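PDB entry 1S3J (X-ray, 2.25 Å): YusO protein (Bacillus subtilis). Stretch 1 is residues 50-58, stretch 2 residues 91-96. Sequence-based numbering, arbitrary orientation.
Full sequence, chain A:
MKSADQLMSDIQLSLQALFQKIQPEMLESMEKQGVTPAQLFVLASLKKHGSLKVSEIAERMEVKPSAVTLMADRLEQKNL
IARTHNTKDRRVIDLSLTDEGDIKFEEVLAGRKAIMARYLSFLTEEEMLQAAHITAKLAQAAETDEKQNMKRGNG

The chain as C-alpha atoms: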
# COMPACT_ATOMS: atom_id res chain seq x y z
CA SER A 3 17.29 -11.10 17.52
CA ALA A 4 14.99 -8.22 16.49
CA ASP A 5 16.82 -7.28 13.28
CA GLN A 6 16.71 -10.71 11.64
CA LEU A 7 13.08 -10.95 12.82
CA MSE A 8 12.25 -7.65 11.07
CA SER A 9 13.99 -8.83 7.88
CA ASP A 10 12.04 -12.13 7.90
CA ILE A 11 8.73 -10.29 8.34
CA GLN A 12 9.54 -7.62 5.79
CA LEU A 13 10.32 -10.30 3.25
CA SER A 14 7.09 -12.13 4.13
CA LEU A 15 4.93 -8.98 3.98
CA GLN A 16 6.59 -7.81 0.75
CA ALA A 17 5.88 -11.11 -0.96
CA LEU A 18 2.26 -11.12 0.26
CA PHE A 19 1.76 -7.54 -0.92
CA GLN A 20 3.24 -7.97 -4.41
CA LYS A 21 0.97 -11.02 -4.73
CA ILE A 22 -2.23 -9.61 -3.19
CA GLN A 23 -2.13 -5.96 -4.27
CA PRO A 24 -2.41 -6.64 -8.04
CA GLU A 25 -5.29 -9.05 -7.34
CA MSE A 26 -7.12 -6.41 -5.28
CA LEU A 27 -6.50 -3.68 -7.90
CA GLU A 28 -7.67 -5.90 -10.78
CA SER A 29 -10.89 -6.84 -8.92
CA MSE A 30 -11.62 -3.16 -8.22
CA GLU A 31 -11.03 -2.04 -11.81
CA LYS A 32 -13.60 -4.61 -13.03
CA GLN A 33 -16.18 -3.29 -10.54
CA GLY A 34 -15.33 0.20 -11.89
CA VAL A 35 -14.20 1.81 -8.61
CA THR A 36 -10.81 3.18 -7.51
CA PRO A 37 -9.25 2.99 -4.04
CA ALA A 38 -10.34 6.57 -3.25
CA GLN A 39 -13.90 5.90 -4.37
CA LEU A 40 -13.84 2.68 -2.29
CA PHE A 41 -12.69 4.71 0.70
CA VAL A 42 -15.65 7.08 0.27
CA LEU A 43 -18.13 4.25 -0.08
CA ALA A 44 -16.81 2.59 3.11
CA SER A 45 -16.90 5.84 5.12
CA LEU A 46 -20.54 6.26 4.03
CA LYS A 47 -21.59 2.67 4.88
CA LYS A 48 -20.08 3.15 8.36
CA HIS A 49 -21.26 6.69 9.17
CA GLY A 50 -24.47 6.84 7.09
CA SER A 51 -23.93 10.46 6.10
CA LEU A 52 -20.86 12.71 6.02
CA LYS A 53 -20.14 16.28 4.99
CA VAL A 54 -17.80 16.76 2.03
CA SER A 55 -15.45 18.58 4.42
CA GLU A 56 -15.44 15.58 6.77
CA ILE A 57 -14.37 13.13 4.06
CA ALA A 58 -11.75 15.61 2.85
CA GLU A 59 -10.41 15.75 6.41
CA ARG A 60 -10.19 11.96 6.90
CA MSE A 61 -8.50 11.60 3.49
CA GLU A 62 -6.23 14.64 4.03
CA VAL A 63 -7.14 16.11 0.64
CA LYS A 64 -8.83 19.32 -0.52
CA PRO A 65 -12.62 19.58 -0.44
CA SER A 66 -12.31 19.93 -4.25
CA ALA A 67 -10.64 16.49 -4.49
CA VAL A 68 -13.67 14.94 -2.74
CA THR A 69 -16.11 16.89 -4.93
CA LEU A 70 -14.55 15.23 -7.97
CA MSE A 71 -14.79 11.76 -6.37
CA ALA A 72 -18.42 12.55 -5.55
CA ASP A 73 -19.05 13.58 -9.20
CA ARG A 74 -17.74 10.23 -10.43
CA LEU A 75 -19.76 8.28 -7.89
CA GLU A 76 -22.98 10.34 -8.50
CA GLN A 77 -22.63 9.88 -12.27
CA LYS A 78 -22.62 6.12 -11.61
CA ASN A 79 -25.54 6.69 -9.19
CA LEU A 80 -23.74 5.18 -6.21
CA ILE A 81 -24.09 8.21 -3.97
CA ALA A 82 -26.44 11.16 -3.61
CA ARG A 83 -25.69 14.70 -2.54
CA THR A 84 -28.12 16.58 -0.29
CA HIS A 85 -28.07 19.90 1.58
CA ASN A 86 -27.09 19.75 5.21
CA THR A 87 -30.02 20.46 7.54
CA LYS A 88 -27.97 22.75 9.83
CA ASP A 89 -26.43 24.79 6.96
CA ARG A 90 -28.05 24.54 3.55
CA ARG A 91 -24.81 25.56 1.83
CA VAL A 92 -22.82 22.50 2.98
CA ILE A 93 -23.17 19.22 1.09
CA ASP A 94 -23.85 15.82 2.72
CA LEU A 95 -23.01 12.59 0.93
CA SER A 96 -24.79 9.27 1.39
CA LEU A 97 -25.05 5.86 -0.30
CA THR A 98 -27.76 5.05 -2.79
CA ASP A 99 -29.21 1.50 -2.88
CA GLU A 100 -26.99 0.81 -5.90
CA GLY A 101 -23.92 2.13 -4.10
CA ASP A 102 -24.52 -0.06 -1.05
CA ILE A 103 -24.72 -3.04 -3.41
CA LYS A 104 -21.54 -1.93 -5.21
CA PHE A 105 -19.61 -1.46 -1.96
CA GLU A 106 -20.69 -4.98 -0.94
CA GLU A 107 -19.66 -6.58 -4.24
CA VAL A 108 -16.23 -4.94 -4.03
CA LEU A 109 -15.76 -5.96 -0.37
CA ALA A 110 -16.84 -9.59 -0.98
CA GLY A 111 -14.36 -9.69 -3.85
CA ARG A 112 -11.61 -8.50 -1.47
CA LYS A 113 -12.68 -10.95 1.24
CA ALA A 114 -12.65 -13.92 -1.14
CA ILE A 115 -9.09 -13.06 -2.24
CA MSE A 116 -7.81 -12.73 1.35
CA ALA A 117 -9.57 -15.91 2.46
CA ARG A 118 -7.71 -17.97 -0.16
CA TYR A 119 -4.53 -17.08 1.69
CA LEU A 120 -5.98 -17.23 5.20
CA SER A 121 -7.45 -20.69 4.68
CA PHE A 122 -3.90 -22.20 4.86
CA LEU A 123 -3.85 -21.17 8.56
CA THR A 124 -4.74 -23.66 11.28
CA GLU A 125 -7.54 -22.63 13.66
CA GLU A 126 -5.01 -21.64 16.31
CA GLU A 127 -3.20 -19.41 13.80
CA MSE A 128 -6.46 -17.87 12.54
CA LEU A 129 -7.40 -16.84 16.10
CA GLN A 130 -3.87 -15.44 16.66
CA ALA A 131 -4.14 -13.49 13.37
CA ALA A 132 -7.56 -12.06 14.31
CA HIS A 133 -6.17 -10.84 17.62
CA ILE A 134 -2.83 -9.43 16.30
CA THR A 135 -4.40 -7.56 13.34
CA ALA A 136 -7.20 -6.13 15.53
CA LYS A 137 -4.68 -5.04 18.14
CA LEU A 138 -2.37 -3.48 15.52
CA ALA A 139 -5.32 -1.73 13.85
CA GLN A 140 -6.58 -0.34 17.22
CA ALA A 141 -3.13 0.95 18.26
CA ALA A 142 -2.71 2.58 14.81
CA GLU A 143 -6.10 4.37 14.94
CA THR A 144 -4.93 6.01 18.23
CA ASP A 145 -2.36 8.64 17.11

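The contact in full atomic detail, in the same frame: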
# COMPACT_ATOMS: atom_id res chain seq x y z
N GLY A 50 -23.19 6.46 7.69
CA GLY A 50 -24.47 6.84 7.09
C GLY A 50 -24.41 8.07 6.19
O GLY A 50 -24.68 8.02 4.99
N SER A 51 -24.09 9.21 6.80
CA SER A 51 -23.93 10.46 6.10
C SER A 51 -22.68 11.18 6.58
O SER A 51 -22.35 11.13 7.77
CB SER A 51 -25.15 11.34 6.35
OG SER A 51 -25.06 12.53 5.60
N LEU A 52 -21.98 11.84 5.66
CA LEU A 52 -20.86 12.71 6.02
C LEU A 52 -20.84 13.97 5.17
O LEU A 52 -21.22 13.94 4.01
CB LEU A 52 -19.53 11.97 5.85
CG LEU A 52 -19.26 10.80 6.81
CD1 LEU A 52 -18.02 10.04 6.41
CD2 LEU A 52 -19.15 11.28 8.25
N LYS A 53 -20.39 15.07 5.75
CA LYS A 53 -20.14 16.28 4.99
C LYS A 53 -18.97 16.05 4.03
O LYS A 53 -18.14 15.17 4.26
CB LYS A 53 -19.85 17.45 5.93
CG LYS A 53 -20.93 17.71 7.00
CD LYS A 53 -20.36 18.59 8.10
CE LYS A 53 -21.42 19.24 8.94
NZ LYS A 53 -20.78 19.81 10.18
N VAL A 54 -18.93 16.81 2.94
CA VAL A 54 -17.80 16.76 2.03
C VAL A 54 -16.52 17.14 2.77
O VAL A 54 -15.48 16.52 2.54
CB VAL A 54 -17.97 17.70 0.82
CG1 VAL A 54 -16.62 17.87 0.08
CG2 VAL A 54 -18.99 17.16 -0.12
N SER A 55 -16.61 18.13 3.64
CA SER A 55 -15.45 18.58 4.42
C SER A 55 -14.94 17.54 5.42
O SER A 55 -13.76 17.56 5.80
CB SER A 55 -15.77 19.89 5.17
OG SER A 55 -16.61 19.66 6.28
N GLU A 56 -15.82 16.64 5.85
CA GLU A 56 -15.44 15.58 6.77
C GLU A 56 -14.62 14.52 6.05
O GLU A 56 -13.59 14.09 6.53
CB GLU A 56 -16.68 14.94 7.42
CG GLU A 56 -17.35 15.80 8.48
CD GLU A 56 -18.58 15.14 9.09
OE1 GLU A 56 -19.47 14.69 8.34
OE2 GLU A 56 -18.64 15.05 10.33
N ILE A 57 -15.10 14.09 4.89
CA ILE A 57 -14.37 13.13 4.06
C ILE A 57 -13.02 13.70 3.66
O ILE A 57 -12.01 13.00 3.73
CB ILE A 57 -15.20 12.76 2.81
CG1 ILE A 57 -16.35 11.85 3.22
CG2 ILE A 57 -14.34 12.08 1.76
CD1 ILE A 57 -17.29 11.53 2.10
N ALA A 58 -12.99 14.96 3.24
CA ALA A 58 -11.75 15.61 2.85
C ALA A 58 -10.75 15.51 3.98
O ALA A 58 -9.60 15.16 3.77
CB ALA A 58 -12.00 17.06 2.48
N ARG A 91 -25.91 25.40 2.77
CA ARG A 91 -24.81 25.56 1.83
C ARG A 91 -23.85 24.38 1.82
O ARG A 91 -23.16 24.19 0.84
CB ARG A 91 -24.02 26.81 2.15
CG ARG A 91 -24.81 28.10 2.06
CD ARG A 91 -24.10 29.25 2.70
NE ARG A 91 -23.84 29.06 4.13
CZ ARG A 91 -23.16 29.92 4.87
NH1 ARG A 91 -22.67 31.02 4.32
NH2 ARG A 91 -22.97 29.69 6.16
N VAL A 92 -23.77 23.61 2.92
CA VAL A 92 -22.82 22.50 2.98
C VAL A 92 -23.49 21.21 2.49
O VAL A 92 -24.69 20.99 2.70
CB VAL A 92 -22.07 22.35 4.36
CG1 VAL A 92 -22.04 23.67 5.16
CG2 VAL A 92 -22.61 21.23 5.20
N ILE A 93 -22.69 20.39 1.81
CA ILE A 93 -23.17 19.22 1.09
C ILE A 93 -22.94 17.96 1.93
O ILE A 93 -21.83 17.73 2.39
CB ILE A 93 -22.42 19.12 -0.27
CG1 ILE A 93 -22.55 20.43 -1.08
CG2 ILE A 93 -22.87 17.92 -1.06
CD1 ILE A 93 -23.97 20.90 -1.36
N ASP A 94 -23.99 17.17 2.17
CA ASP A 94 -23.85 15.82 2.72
C ASP A 94 -23.81 14.80 1.60
O ASP A 94 -24.57 14.91 0.63
CB ASP A 94 -25.02 15.41 3.59
CG ASP A 94 -25.14 16.23 4.84
OD1 ASP A 94 -24.12 16.80 5.30
OD2 ASP A 94 -26.23 16.34 5.44
N LEU A 95 -22.96 13.78 1.77
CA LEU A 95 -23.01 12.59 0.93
C LEU A 95 -23.68 11.42 1.65
O LEU A 95 -23.61 11.30 2.86
CB LEU A 95 -21.60 12.18 0.49
CG LEU A 95 -20.83 13.26 -0.26
CD1 LEU A 95 -19.41 12.81 -0.58
CD2 LEU A 95 -21.59 13.65 -1.53
N SER A 96 -24.29 10.53 0.87
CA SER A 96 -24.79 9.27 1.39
C SER A 96 -24.82 8.21 0.30
O SER A 96 -24.73 8.51 -0.90
CB SER A 96 -26.18 9.48 2.02
OG SER A 96 -27.06 10.09 1.09

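A short strand that runs straight into a helix can spend its backbone polar groups on a neighbouring strand and its apolar side chains on the core, and YusO offers a compact example. Residues 51-53 lie antiparallel to 93-96, and the pairing centres on Leu52 and Leu95. Each satisfies the other: Leu95 N donates to Leu52 O at 2.8 Å, nearly straight at 170°, while Leu52 N returns a longer bond of 3.3 Å to Leu95 O. That carbonyl also receives a weak bond from the hydroxyl of Ser51, whose OG lies 3.3 Å from Leu95 O, so a small polar side chain at the partly exposed margin supplements the ladder.

Two residues back along the strand, Ile93 O is claimed by the start of the helix. Val54 N, in the helix's first turn and so without a helical carbonyl behind it, donates to Ile93 O at 3.1 Å; Lys53 CA adds a CA-H...O contact to the same oxygen at 3.4 Å. Lys53, at the N-cap position, is served from within its own segment: its N donates to Glu56 OE1 at 2.8 Å, the glutamate side chain reaching back over the turn, and its O accepts from Ile57 N at 3.3 Å. The lysine side chain leaves sideways, its CG 3.7 Å from Asp94 OD1, and its end leads away from the other strand. Asp94 OD1 finds its hydrogen bond elsewhere in the structure.

With the polar groups of the central pair matched, branched side chains can close the buried side. Leu52 and Leu95 point to the same face of the sheet, where Ile57, directed toward the strand, brings CD1 to 3.6 Å from Leu95 CD1. Val54 fills in beside them, its CG2 4.0 Å from Ile93 CB and 4.3 Å from Leu95 CG. In all, 412 Å² is buried, with Leu95 contributing the largest share.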